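Local atomic coordinates of GlcNAc Inducible Gene 2, GIG2 (Candida albicans, PDB entry 6AKZ), a protein that binds an iron(III) ion and is probably an oxygenase of the DUF1479 (Gig2-like) family in the cupin clan. Residues 130-133 with 139-142; 135-140 with 420-425; 168-173 with 435-440. All blocks are in the same frame, centred on the assembly; numbering follows the deposited sequence.

Interaction 1: residues 130-133 with 139-142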
ATOM      1  N   VAL A 130      -2.067  -8.546 -17.148  1.00 17.63           N
ATOM      2  CA  VAL A 130      -3.452  -8.630 -17.441  1.00 19.15           C
ATOM      3  C   VAL A 130      -4.129  -7.804 -16.322  1.00 18.03           C
ATOM      4  O   VAL A 130      -3.901  -8.008 -15.103  1.00 15.06           O
ATOM      5  CB  VAL A 130      -3.961 -10.074 -17.559  1.00 19.97           C
ATOM      6  CG1 VAL A 130      -3.796 -10.908 -16.274  1.00 22.08           C
ATOM      7  CG2 VAL A 130      -5.425 -10.078 -17.919  1.00 23.50           C
ATOM      8  N   PHE A 131      -4.977  -6.878 -16.733  1.00 16.92           N
ATOM      9  CA  PHE A 131      -5.645  -5.962 -15.793  1.00 17.91           C
ATOM     10  C   PHE A 131      -7.164  -6.070 -15.704  1.00 19.16           C
ATOM     11  O   PHE A 131      -7.712  -5.943 -14.573  1.00 16.84           O
ATOM     12  CB  PHE A 131      -5.217  -4.550 -16.154  1.00 18.45           C
ATOM     13  CG  PHE A 131      -3.732  -4.349 -16.073  1.00 16.68           C
ATOM     14  CD1 PHE A 131      -3.100  -4.148 -14.862  1.00 15.36           C
ATOM     15  CD2 PHE A 131      -2.926  -4.479 -17.229  1.00 17.41           C
ATOM     16  CE1 PHE A 131      -1.739  -3.929 -14.794  1.00 17.41           C
ATOM     17  CE2 PHE A 131      -1.544  -4.299 -17.174  1.00 16.93           C
ATOM     18  CZ  PHE A 131      -0.941  -4.024 -15.939  1.00 17.13           C
ATOM     19  N   TRP A 132      -7.867  -6.281 -16.849  1.00 17.11           N
ATOM     20  CA  TRP A 132      -9.317  -6.151 -16.943  1.00 17.32           C
ATOM     21  C   TRP A 132     -10.077  -7.453 -17.290  1.00 18.68           C
ATOM     22  O   TRP A 132     -11.245  -7.422 -17.729  1.00 18.93           O
ATOM     23  CB  TRP A 132      -9.711  -4.972 -17.910  1.00 17.13           C
ATOM     24  CG  TRP A 132      -8.969  -3.654 -17.710  1.00 16.18           C
ATOM     25  CD1 TRP A 132      -8.148  -3.013 -18.597  1.00 18.33           C
ATOM     26  CD2 TRP A 132      -8.893  -2.886 -16.495  1.00 16.68           C
ATOM     27  NE1 TRP A 132      -7.582  -1.873 -18.033  1.00 18.97           N
ATOM     28  CE2 TRP A 132      -8.023  -1.780 -16.737  1.00 16.72           C
ATOM     29  CE3 TRP A 132      -9.503  -3.003 -15.247  1.00 17.70           C
ATOM     30  CZ2 TRP A 132      -7.759  -0.820 -15.785  1.00 17.83           C
ATOM     31  CZ3 TRP A 132      -9.194  -2.018 -14.263  1.00 20.81           C
ATOM     32  CH2 TRP A 132      -8.360  -0.951 -14.554  1.00 18.35           C
ATOM     33  N   SER A 133      -9.415  -8.598 -17.117  1.00 19.17           N
ATOM     34  CA  SER A 133     -10.042  -9.872 -17.477  1.00 18.02           C
ATOM     35  C   SER A 133     -11.298 -10.122 -16.683  1.00 18.77           C
ATOM     36  O   SER A 133     -11.491  -9.560 -15.577  1.00 18.86           O
ATOM     37  CB  SER A 133      -9.019 -11.026 -17.230  1.00 18.03           C
ATOM     38  OG  SER A 133      -8.783 -11.246 -15.850  1.00 18.52           O
ATOM     39  N   ALA A 139     -13.712 -10.955  -9.428  1.00 14.11           N
ATOM     40  CA  ALA A 139     -13.068 -11.042  -8.102  1.00 14.31           C
ATOM     41  C   ALA A 139     -13.192  -9.720  -7.327  1.00 13.06           C
ATOM     42  O   ALA A 139     -13.568  -9.660  -6.130  1.00 13.34           O
ATOM     43  CB  ALA A 139     -11.569 -11.447  -8.260  1.00 13.37           C
ATOM     44  N   ARG A 140     -12.884  -8.668  -8.011  1.00 12.35           N
ATOM     45  CA  ARG A 140     -12.905  -7.351  -7.429  1.00 14.18           C
ATOM     46  C   ARG A 140     -14.283  -7.002  -6.894  1.00 13.86           C
ATOM     47  O   ARG A 140     -14.408  -6.374  -5.893  1.00 13.71           O
ATOM     48  CB  ARG A 140     -12.453  -6.316  -8.460  1.00 14.07           C
ATOM     49  CG  ARG A 140     -10.969  -6.382  -8.782  1.00 14.75           C
ATOM     50  CD  ARG A 140     -10.514  -5.324  -9.775  1.00 14.34           C
ATOM     51  NE  ARG A 140      -9.146  -5.465 -10.264  1.00 14.36           N
ATOM     52  CZ  ARG A 140      -8.774  -5.523 -11.541  1.00 14.41           C
ATOM     53  NH1 ARG A 140      -9.642  -5.438 -12.491  1.00 14.73           N
ATOM     54  NH2 ARG A 140      -7.525  -5.645 -11.856  1.00 13.83           N
ATOM     55  N   PHE A 141     -15.300  -7.430  -7.572  1.00 12.85           N
ATOM     56  CA  PHE A 141     -16.628  -7.103  -7.178  1.00 14.84           C
ATOM     57  C   PHE A 141     -17.447  -8.204  -6.554  1.00 16.92           C
ATOM     58  O   PHE A 141     -18.636  -8.020  -6.321  1.00 16.12           O
ATOM     59  CB  PHE A 141     -17.322  -6.407  -8.308  1.00 17.40           C
ATOM     60  CG  PHE A 141     -16.614  -5.184  -8.747  1.00 15.62           C
ATOM     61  CD1 PHE A 141     -16.378  -4.150  -7.870  1.00 16.49           C
ATOM     62  CD2 PHE A 141     -16.223  -5.070 -10.038  1.00 16.59           C
ATOM     63  CE1 PHE A 141     -15.743  -2.998  -8.284  1.00 17.39           C
ATOM     64  CE2 PHE A 141     -15.561  -3.928 -10.469  1.00 17.26           C
ATOM     65  CZ  PHE A 141     -15.345  -2.901  -9.590  1.00 16.62           C
ATOM     66  N   HIS A 142     -16.832  -9.325  -6.195  1.00 16.14           N
ATOM     67  CA  HIS A 142     -17.525 -10.330  -5.484  1.00 16.12           C
ATOM     68  C   HIS A 142     -18.046  -9.763  -4.159  1.00 18.11           C
ATOM     69  O   HIS A 142     -17.338  -9.002  -3.503  1.00 15.38           O
ATOM     70  CB  HIS A 142     -16.594 -11.511  -5.223  1.00 15.62           C
ATOM     71  CG  HIS A 142     -17.249 -12.704  -4.630  1.00 16.52           C
ATOM     72  ND1 HIS A 142     -17.608 -12.803  -3.300  1.00 17.72           N
ATOM     73  CD2 HIS A 142     -17.572 -13.904  -5.193  1.00 19.27           C
ATOM     74  CE1 HIS A 142     -18.121 -14.008  -3.068  1.00 20.14           C
ATOM     75  NE2 HIS A 142     -18.114 -14.687  -4.204  1.00 19.70           N
TER
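The guanidinium group of Arg140 is met at its edge by the backbone carbonyl of Phe131, whose oxygen lies only 6° out of the guanidinium plane. Trp132 approaches the same group obliquely: its six-membered ring brings CE3 to 3.7 Å from Arg140 NH1, with the two planes 62° apart, so this is no parallel stack. One face of the indole carries Phe131 CB, set toward the rim, while one face of the Phe141 ring has Arg140 CB 4.2 Å above its centre.

Two nitrogens of the arginine grip one acceptor. Arg140 NH2 reaches Phe131 O at 2.7 Å and Arg140 NH1 reaches the same oxygen at 2.9 Å; each bond is somewhat bent because both N-H groups converge on a single atom. This bifurcated, end-on grip fixes the rotation of the guanidinium and satisfies a buried carbonyl in a segment without regular secondary structure. Arginine suits the place because its chain runs extended from CG to NE, long enough to bridge backbones whose nearest CA atoms, those of Trp132 and Arg140, are 10.2 Å apart, and because its planar end offers paired donors. Tryptophan contributes a broad apolar surface beside the charge, while its own NE1 is bound to the carbonyl of Ile396.

The contact closes a local loop: residues 130-133 follow strand 127-128, an outermost strand of the mixed sheet, and lead into helix 134-140, with Ser133 as N-cap and Arg140 reaching back from the last turn. Helix 96-112 packs against Val130, Ser133 and Ala139, whereas Trp132 lies against Thr388 and Ala391 of helix 382-394.

Interaction 2: residues 135-140 with 420-425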
ATOM      1  N   PRO A 135     -12.101 -12.747 -14.846  1.00 16.71           N
ATOM      2  CA  PRO A 135     -11.933 -13.180 -13.457  1.00 17.37           C
ATOM      3  C   PRO A 135     -11.536 -12.029 -12.511  1.00 14.69           C
ATOM      4  O   PRO A 135     -11.955 -12.043 -11.330  1.00 16.75           O
ATOM      5  CB  PRO A 135     -10.849 -14.264 -13.516  1.00 17.91           C
ATOM      6  CG  PRO A 135     -10.581 -14.508 -15.002  1.00 18.35           C
ATOM      7  CD  PRO A 135     -11.302 -13.535 -15.807  1.00 18.26           C
ATOM      8  N   GLN A 136     -10.706 -11.114 -12.990  1.00 14.93           N
ATOM      9  CA  GLN A 136     -10.376  -9.915 -12.256  1.00 16.86           C
ATOM     10  C   GLN A 136     -11.571  -9.033 -11.885  1.00 15.97           C
ATOM     11  O   GLN A 136     -11.774  -8.656 -10.694  1.00 14.98           O
ATOM     12  CB  GLN A 136      -9.280  -9.127 -12.923  1.00 16.96           C
ATOM     13  CG  GLN A 136      -7.927  -9.790 -12.811  1.00 16.77           C
ATOM     14  CD  GLN A 136      -6.990  -9.207 -13.808  1.00 17.62           C
ATOM     15  OE1 GLN A 136      -7.218  -9.281 -15.047  1.00 19.51           O
ATOM     16  NE2 GLN A 136      -5.872  -8.644 -13.289  1.00 18.84           N
ATOM     17  N   THR A 137     -12.424  -8.782 -12.854  1.00 14.72           N
ATOM     18  CA  THR A 137     -13.603  -7.967 -12.651  1.00 15.97           C
ATOM     19  C   THR A 137     -14.547  -8.678 -11.728  1.00 17.76           C
ATOM     20  O   THR A 137     -15.050  -8.077 -10.745  1.00 18.64           O
ATOM     21  CB  THR A 137     -14.254  -7.578 -14.008  1.00 14.90           C
ATOM     22  OG1 THR A 137     -13.342  -6.766 -14.704  1.00 15.53           O
ATOM     23  CG2 THR A 137     -15.514  -6.790 -13.821  1.00 18.96           C
ATOM     24  N   GLU A 138     -14.709  -9.998 -11.904  1.00 16.14           N
ATOM     25  CA  GLU A 138     -15.545 -10.717 -10.990  1.00 16.39           C
ATOM     26  C   GLU A 138     -15.016 -10.792  -9.559  1.00 16.22           C
ATOM     27  O   GLU A 138     -15.782 -10.806  -8.610  1.00 17.44           O
ATOM     28  CB  GLU A 138     -15.844 -12.153 -11.471  1.00 19.30           C
ATOM     29  CG  GLU A 138     -16.703 -12.190 -12.752  1.00 21.52           C
ATOM     30  CD  GLU A 138     -17.050 -13.620 -13.155  1.00 23.85           C
ATOM     31  OE1 GLU A 138     -16.408 -14.579 -12.629  1.00 20.55           O
ATOM     32  OE2 GLU A 138     -17.981 -13.769 -13.993  1.00 23.16           O
ATOM     33  N   ALA A 139     -13.712 -10.955  -9.428  1.00 14.11           N
ATOM     34  CA  ALA A 139     -13.068 -11.042  -8.102  1.00 14.31           C
ATOM     35  C   ALA A 139     -13.192  -9.720  -7.327  1.00 13.06           C
ATOM     36  O   ALA A 139     -13.568  -9.660  -6.130  1.00 13.34           O
ATOM     37  CB  ALA A 139     -11.569 -11.447  -8.260  1.00 13.37           C
ATOM     38  N   ARG A 140     -12.884  -8.668  -8.011  1.00 12.35           N
ATOM     39  CA  ARG A 140     -12.905  -7.351  -7.429  1.00 14.18           C
ATOM     40  C   ARG A 140     -14.283  -7.002  -6.894  1.00 13.86           C
ATOM     41  O   ARG A 140     -14.408  -6.374  -5.893  1.00 13.71           O
ATOM     42  CB  ARG A 140     -12.453  -6.316  -8.460  1.00 14.07           C
ATOM     43  CG  ARG A 140     -10.969  -6.382  -8.782  1.00 14.75           C
ATOM     44  CD  ARG A 140     -10.514  -5.324  -9.775  1.00 14.34           C
ATOM     45  NE  ARG A 140      -9.146  -5.465 -10.264  1.00 14.36           N
ATOM     46  CZ  ARG A 140      -8.774  -5.523 -11.541  1.00 14.41           C
ATOM     47  NH1 ARG A 140      -9.642  -5.438 -12.491  1.00 14.73           N
ATOM     48  NH2 ARG A 140      -7.525  -5.645 -11.856  1.00 13.83           N
ATOM     49  N   ASP A 420     -20.147  -6.258 -19.521  1.00 23.36           N
ATOM     50  CA  ASP A 420     -21.089  -7.196 -18.938  1.00 22.96           C
ATOM     51  C   ASP A 420     -20.522  -7.951 -17.708  1.00 19.90           C
ATOM     52  O   ASP A 420     -21.333  -8.432 -16.936  1.00 20.20           O
ATOM     53  CB  ASP A 420     -21.572  -8.271 -19.927  1.00 25.91           C
ATOM     54  CG  ASP A 420     -22.619  -7.745 -20.949  1.00 32.96           C
ATOM     55  OD1 ASP A 420     -23.107  -6.591 -20.860  1.00 29.62           O
ATOM     56  OD2 ASP A 420     -22.945  -8.554 -21.857  1.00 36.83           O
ATOM     57  N   ASP A 421     -19.200  -8.019 -17.546  1.00 22.09           N
ATOM     58  CA  ASP A 421     -18.572  -8.642 -16.346  1.00 21.78           C
ATOM     59  C   ASP A 421     -18.914  -7.867 -15.066  1.00 22.10           C
ATOM     60  O   ASP A 421     -18.743  -8.360 -13.945  1.00 21.42           O
ATOM     61  CB  ASP A 421     -17.057  -8.682 -16.503  1.00 22.66           C
ATOM     62  CG  ASP A 421     -16.601  -9.512 -17.702  1.00 23.80           C
ATOM     63  OD1 ASP A 421     -17.430 -10.338 -18.142  1.00 25.01           O
ATOM     64  OD2 ASP A 421     -15.425  -9.398 -18.139  1.00 23.13           O
ATOM     65  N   LEU A 422     -19.378  -6.627 -15.218  1.00 22.30           N
ATOM     66  CA  LEU A 422     -19.802  -5.847 -14.101  1.00 23.57           C
ATOM     67  C   LEU A 422     -21.211  -6.166 -13.722  1.00 21.04           C
ATOM     68  O   LEU A 422     -21.642  -5.707 -12.737  1.00 20.01           O
ATOM     69  CB  LEU A 422     -19.616  -4.348 -14.395  1.00 21.87           C
ATOM     70  CG  LEU A 422     -18.202  -3.887 -14.728  1.00 24.18           C
ATOM     71  CD1 LEU A 422     -18.128  -2.571 -15.473  1.00 22.76           C
ATOM     72  CD2 LEU A 422     -17.445  -3.794 -13.409  1.00 24.90           C
ATOM     73  N   LYS A 423     -21.926  -7.006 -14.497  1.00 20.48           N
ATOM     74  CA  LYS A 423     -23.158  -7.560 -14.109  1.00 19.83           C
ATOM     75  C   LYS A 423     -24.261  -6.491 -13.889  1.00 24.25           C
ATOM     76  O   LYS A 423     -25.117  -6.646 -13.008  1.00 25.50           O
ATOM     77  CB  LYS A 423     -23.044  -8.472 -12.892  1.00 24.71           C
ATOM     78  CG  LYS A 423     -21.812  -9.381 -12.798  1.00 25.48           C
ATOM     79  CD  LYS A 423     -21.809 -10.583 -13.698  1.00 28.31           C
ATOM     80  CE  LYS A 423     -20.496 -11.359 -13.498  1.00 29.65           C
ATOM     81  NZ  LYS A 423     -20.152 -12.145 -14.698  1.00 30.31           N
ATOM     82  N   ASN A 424     -24.122  -5.417 -14.660  1.00 24.08           N
ATOM     83  CA  ASN A 424     -24.930  -4.202 -14.503  1.00 30.14           C
ATOM     84  C   ASN A 424     -25.129  -3.792 -13.010  1.00 27.24           C
ATOM     85  O   ASN A 424     -26.148  -3.274 -12.626  1.00 25.17           O
ATOM     86  CB  ASN A 424     -26.249  -4.336 -15.333  1.00 33.78           C
ATOM     87  CG  ASN A 424     -26.828  -2.989 -15.710  1.00 40.63           C
ATOM     88  OD1 ASN A 424     -26.095  -2.004 -15.974  1.00 41.08           O
ATOM     89  ND2 ASN A 424     -28.135  -2.896 -15.658  1.00 44.17           N
ATOM     90  N   ASP A 425     -24.105  -3.968 -12.168  1.00 24.09           N
ATOM     91  CA  ASP A 425     -24.190  -3.522 -10.762  1.00 23.69           C
ATOM     92  C   ASP A 425     -23.708  -2.066 -10.693  1.00 21.61           C
ATOM     93  O   ASP A 425     -22.554  -1.786 -10.974  1.00 19.73           O
ATOM     94  CB  ASP A 425     -23.228  -4.349  -9.902  1.00 26.22           C
ATOM     95  CG  ASP A 425     -23.346  -4.011  -8.437  1.00 28.92           C
ATOM     96  OD1 ASP A 425     -22.903  -2.945  -8.008  1.00 30.56           O
ATOM     97  OD2 ASP A 425     -23.890  -4.834  -7.685  1.00 37.41           O
TER
HETATM   98  O   HOH W   1     -13.926  -7.304 -17.419  1.00 22.89           O
HETATM   99  O   HOH W   2     -18.281  -8.185 -11.421  1.00 26.70           O
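Glu138 and Lys423 join helix 134-140 to the loop before helix 426-431 through a salt bridge, with Lys423 NZ 2.8 Å from Glu138 OE2. The ammonium meets the anti side of that oxygen, 18° out of the carboxylate plane. Glu138 stretches out beyond CG, whereas the lysine chain bends at its second torsion (chi2 -75°), and the bend carries the amine alongside Glu138 to its OE2. The carboxylate has other partners as well: OE2 also forms a salt bridge with Lys134, one turn earlier, and OE1 accepts from Trp102 NE1 of helix 96-112. Both oxygens are therefore engaged.

Beside this ionic pair, two waters carry polar links between the segments. One accepts from Thr137 OG1 at 2.8 Å and donates to Asp421 OD2 at 2.7 Å, so a hydroxyl and a carboxylate are joined without touching. The other donates to Asp421 O at 2.6 Å and, weakly, to the carbonyl oxygen of Thr137, bridging two backbone acceptors that could not bond to each other directly.

Threonine suits this closest point of the backbones because its two branches divide the work. CG2 stands anti to the backbone N, which directs the methyl at the 3-10 turn 420-422, where it lies 3.6 Å from Asp421 CB and equally far from Leu422 CD2; OG1 donates to the water and has a weak hydrogen bond to the carbonyl of Ser133, one turn back. Leu422 completes the apolar patch.

The chemistry is thus mixed: a small aliphatic core is flanked by solvent-mediated links and an ion pair with the exposed Lys423. With Glu138 OE2 5.4 Å from Asp421 OD1, the two lysines probably offset the repulsion between these acids and favour their charged forms.

Interaction 3: residues 168-173 with 435-440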
ATOM      1  N   LEU A 168     -14.210   7.380   2.593  1.00 12.07           N
ATOM      2  CA  LEU A 168     -13.712   6.050   2.913  1.00 12.98           C
ATOM      3  C   LEU A 168     -14.772   4.987   2.691  1.00 13.51           C
ATOM      4  O   LEU A 168     -14.451   3.802   2.622  1.00 15.57           O
ATOM      5  CB  LEU A 168     -13.245   6.049   4.370  1.00 14.27           C
ATOM      6  CG  LEU A 168     -11.877   6.686   4.567  1.00 14.62           C
ATOM      7  CD1 LEU A 168     -11.604   6.864   6.064  1.00 14.46           C
ATOM      8  CD2 LEU A 168     -10.756   5.888   3.977  1.00 16.42           C
ATOM      9  N   ASP A 169     -16.008   5.399   2.520  1.00 15.21           N
ATOM     10  CA  ASP A 169     -17.071   4.477   2.138  1.00 17.92           C
ATOM     11  C   ASP A 169     -17.011   4.063   0.677  1.00 18.50           C
ATOM     12  O   ASP A 169     -17.813   3.221   0.229  1.00 21.41           O
ATOM     13  CB  ASP A 169     -18.448   5.116   2.363  1.00 22.54           C
ATOM     14  CG  ASP A 169     -18.751   5.352   3.796  1.00 29.55           C
ATOM     15  OD1 ASP A 169     -18.119   4.712   4.665  1.00 31.47           O
ATOM     16  OD2 ASP A 169     -19.647   6.188   4.081  1.00 33.68           O
ATOM     17  N   THR A 170     -16.137   4.613  -0.134  1.00 14.96           N
ATOM     18  CA  THR A 170     -16.127   4.247  -1.496  1.00 13.88           C
ATOM     19  C   THR A 170     -14.778   3.631  -1.854  1.00 15.27           C
ATOM     20  O   THR A 170     -13.712   4.276  -1.666  1.00 14.07           O
ATOM     21  CB  THR A 170     -16.394   5.436  -2.354  1.00 16.73           C
ATOM     22  OG1 THR A 170     -17.767   5.840  -2.145  1.00 17.98           O
ATOM     23  CG2 THR A 170     -16.177   5.115  -3.831  1.00 15.27           C
ATOM     24  N   GLN A 171     -14.842   2.430  -2.456  1.00 12.64           N
ATOM     25  CA  GLN A 171     -13.668   1.761  -3.016  1.00 13.19           C
ATOM     26  C   GLN A 171     -13.558   2.058  -4.493  1.00 14.26           C
ATOM     27  O   GLN A 171     -14.492   1.840  -5.207  1.00 16.23           O
ATOM     28  CB  GLN A 171     -13.805   0.258  -2.797  1.00 14.95           C
ATOM     29  CG  GLN A 171     -12.824  -0.638  -3.478  1.00 14.43           C
ATOM     30  CD  GLN A 171     -11.383  -0.494  -3.019  1.00 15.72           C
ATOM     31  OE1 GLN A 171     -11.041   0.232  -2.056  1.00 15.81           O
ATOM     32  NE2 GLN A 171     -10.542  -1.286  -3.627  1.00 15.34           N
ATOM     33  N   LEU A 172     -12.424   2.512  -4.933  1.00 13.28           N
ATOM     34  CA  LEU A 172     -12.100   2.640  -6.379  1.00 13.38           C
ATOM     35  C   LEU A 172     -11.210   1.466  -6.785  1.00 13.25           C
ATOM     36  O   LEU A 172     -10.433   0.922  -5.999  1.00 14.02           O
ATOM     37  CB  LEU A 172     -11.325   3.923  -6.662  1.00 14.39           C
ATOM     38  CG  LEU A 172     -12.061   5.196  -6.283  1.00 14.84           C
ATOM     39  CD1 LEU A 172     -11.272   6.388  -6.729  1.00 15.41           C
ATOM     40  CD2 LEU A 172     -13.506   5.224  -6.774  1.00 17.40           C
ATOM     41  N   VAL A 173     -11.257   1.149  -8.066  1.00 13.27           N
ATOM     42  CA  VAL A 173     -10.350   0.215  -8.643  1.00 14.58           C
ATOM     43  C   VAL A 173      -9.110   0.903  -9.210  1.00 14.84           C
ATOM     44  O   VAL A 173      -9.169   1.721 -10.191  1.00 14.21           O
ATOM     45  CB  VAL A 173     -11.005  -0.652  -9.723  1.00 13.55           C
ATOM     46  CG1 VAL A 173      -9.974  -1.545 -10.480  1.00 15.13           C
ATOM     47  CG2 VAL A 173     -12.151  -1.496  -9.133  1.00 16.16           C
ATOM     48  N   GLU A 435     -19.871   5.427 -13.794  1.00 19.83           N
ATOM     49  CA  GLU A 435     -21.166   5.911 -13.389  1.00 22.47           C
ATOM     50  C   GLU A 435     -20.928   6.974 -12.334  1.00 22.86           C
ATOM     51  O   GLU A 435     -20.040   6.802 -11.488  1.00 20.09           O
ATOM     52  CB  GLU A 435     -21.929   4.761 -12.767  1.00 26.37           C
ATOM     53  CG  GLU A 435     -23.289   5.138 -12.226  1.00 31.95           C
ATOM     54  CD  GLU A 435     -24.217   5.596 -13.356  1.00 38.55           C
ATOM     55  OE1 GLU A 435     -24.458   4.785 -14.284  1.00 40.19           O
ATOM     56  OE2 GLU A 435     -24.619   6.777 -13.345  1.00 50.02           O
ATOM     57  N   GLU A 436     -21.741   8.040 -12.353  1.00 21.21           N
ATOM     58  CA  GLU A 436     -21.578   9.102 -11.387  1.00 23.82           C
ATOM     59  C   GLU A 436     -21.952   8.573 -10.003  1.00 18.98           C
ATOM     60  O   GLU A 436     -22.769   7.635  -9.828  1.00 17.11           O
ATOM     61  CB  GLU A 436     -22.488  10.316 -11.718  1.00 28.30           C
ATOM     62  CG  GLU A 436     -22.189  10.954 -13.064  1.00 36.89           C
ATOM     63  CD  GLU A 436     -23.018  10.381 -14.247  1.00 46.97           C
ATOM     64  OE1 GLU A 436     -23.318   9.128 -14.370  1.00 48.61           O
ATOM     65  OE2 GLU A 436     -23.383  11.220 -15.092  1.00 57.02           O
ATOM     66  N   PHE A 437     -21.349   9.185  -9.011  1.00 17.13           N
ATOM     67  CA  PHE A 437     -21.620   8.886  -7.580  1.00 16.68           C
ATOM     68  C   PHE A 437     -22.901   9.508  -7.109  1.00 19.34           C
ATOM     69  O   PHE A 437     -23.252  10.590  -7.513  1.00 21.94           O
ATOM     70  CB  PHE A 437     -20.441   9.355  -6.722  1.00 17.71           C
ATOM     71  CG  PHE A 437     -19.177   8.629  -7.034  1.00 16.42           C
ATOM     72  CD1 PHE A 437     -18.987   7.349  -6.520  1.00 17.28           C
ATOM     73  CD2 PHE A 437     -18.238   9.183  -7.854  1.00 15.46           C
ATOM     74  CE1 PHE A 437     -17.868   6.629  -6.876  1.00 17.03           C
ATOM     75  CE2 PHE A 437     -17.075   8.475  -8.161  1.00 18.43           C
ATOM     76  CZ  PHE A 437     -16.901   7.185  -7.639  1.00 15.84           C
ATOM     77  N   GLU A 438     -23.679   8.745  -6.361  1.00 19.16           N
ATOM     78  CA  GLU A 438     -24.857   9.234  -5.713  1.00 22.12           C
ATOM     79  C   GLU A 438     -24.431  10.080  -4.504  1.00 21.08           C
ATOM     80  O   GLU A 438     -23.467   9.751  -3.832  1.00 22.31           O
ATOM     81  CB  GLU A 438     -25.702   8.020  -5.271  1.00 25.55           C
ATOM     82  CG  GLU A 438     -27.158   8.328  -4.974  1.00 33.92           C
ATOM     83  CD  GLU A 438     -27.816   7.263  -4.066  1.00 39.03           C
ATOM     84  OE1 GLU A 438     -27.501   6.071  -4.231  1.00 43.34           O
ATOM     85  OE2 GLU A 438     -28.616   7.632  -3.156  1.00 49.13           O
ATOM     86  N   LYS A 439     -25.114  11.189  -4.243  1.00 19.65           N
ATOM     87  CA  LYS A 439     -24.885  11.959  -3.027  1.00 21.34           C
ATOM     88  C   LYS A 439     -26.212  12.184  -2.359  1.00 24.58           C
ATOM     89  O   LYS A 439     -26.904  13.083  -2.808  1.00 24.65           O
ATOM     90  CB  LYS A 439     -24.333  13.302  -3.297  1.00 24.44           C
ATOM     91  CG  LYS A 439     -23.076  13.150  -4.055  1.00 26.80           C
ATOM     92  CD  LYS A 439     -22.556  14.520  -4.023  1.00 34.11           C
ATOM     93  CE  LYS A 439     -21.688  14.810  -5.154  1.00 37.43           C
ATOM     94  NZ  LYS A 439     -21.726  13.938  -6.320  1.00 48.82           N
ATOM     95  N   PRO A 440     -26.555  11.354  -1.370  1.00 24.99           N
ATOM     96  CA  PRO A 440     -27.833  11.343  -0.668  1.00 29.50           C
ATOM     97  C   PRO A 440     -28.126  12.710  -0.052  1.00 30.79           C
ATOM     98  O   PRO A 440     -27.174  13.442   0.305  1.00 27.02           O
ATOM     99  CB  PRO A 440     -27.598  10.310   0.439  1.00 27.18           C
ATOM    100  CG  PRO A 440     -26.573   9.398  -0.062  1.00 26.42           C
ATOM    101  CD  PRO A 440     -25.692  10.227  -0.942  1.00 25.23           C
TER
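After a corner at residues 168-169 the chain runs extended through 170-173, facing the extended but irregular segment 435-440; the nearest CA atoms, those of Thr170 and Phe437, lie 9.4 Å apart, and no backbone hydrogen bond joins the segments. In this side-chain packing contact of a protein of the Gig2-like family, which belongs to the cupin clan, strand 170-171 meets the link between helices 426-431 and 445-460. Phe437 spans the gap. Its CG lies beside the backbone N (chi1 -63°), and the ring projects toward Thr170 and Leu172, two residues apart.

A large flat side chain suits this place because it can touch both at once. Thr170 offers its methyl, while its hydroxyl is turned to Asp167; a beta-branched residue is also well suited to an extended backbone. Leu172 adds a branched aliphatic end, crossing the phenylalanine at about a right angle, and Leu385 of helix 382-394 packs against both. Arg430 also lies against Phe437, whose backbone N donates a hydrogen bond to Asn455 OD1. The ring touches through neighbouring atoms: CE1 meets Thr170 CG2 at 3.8 Å, and CZ meets Leu172 CD2 at 4.0 Å.

In the fold
Interactions 1 and 2 share helix 134-140 and have centres about 6 Å apart. Gln136 ties them together, its NE2 lying 2.8 Å from Val130 O in a probable hydrogen bond, and Phe141 CE2 packs 3.5 Å from Leu422 CD2. Interaction 3 lies farther off, its centre about 18 Å from that of interaction 1 and about 17 Å from that of interaction 2, yet Val173 reaches back: its CG2 is 3.5 Å from Phe141 CZ. The segments of interactions 2 and 3 alternate along the chain: 420-425 returns to 135-140, and 435-440 to 168-173. All three contacts are away from the iron site of His192, Asp194 and His355.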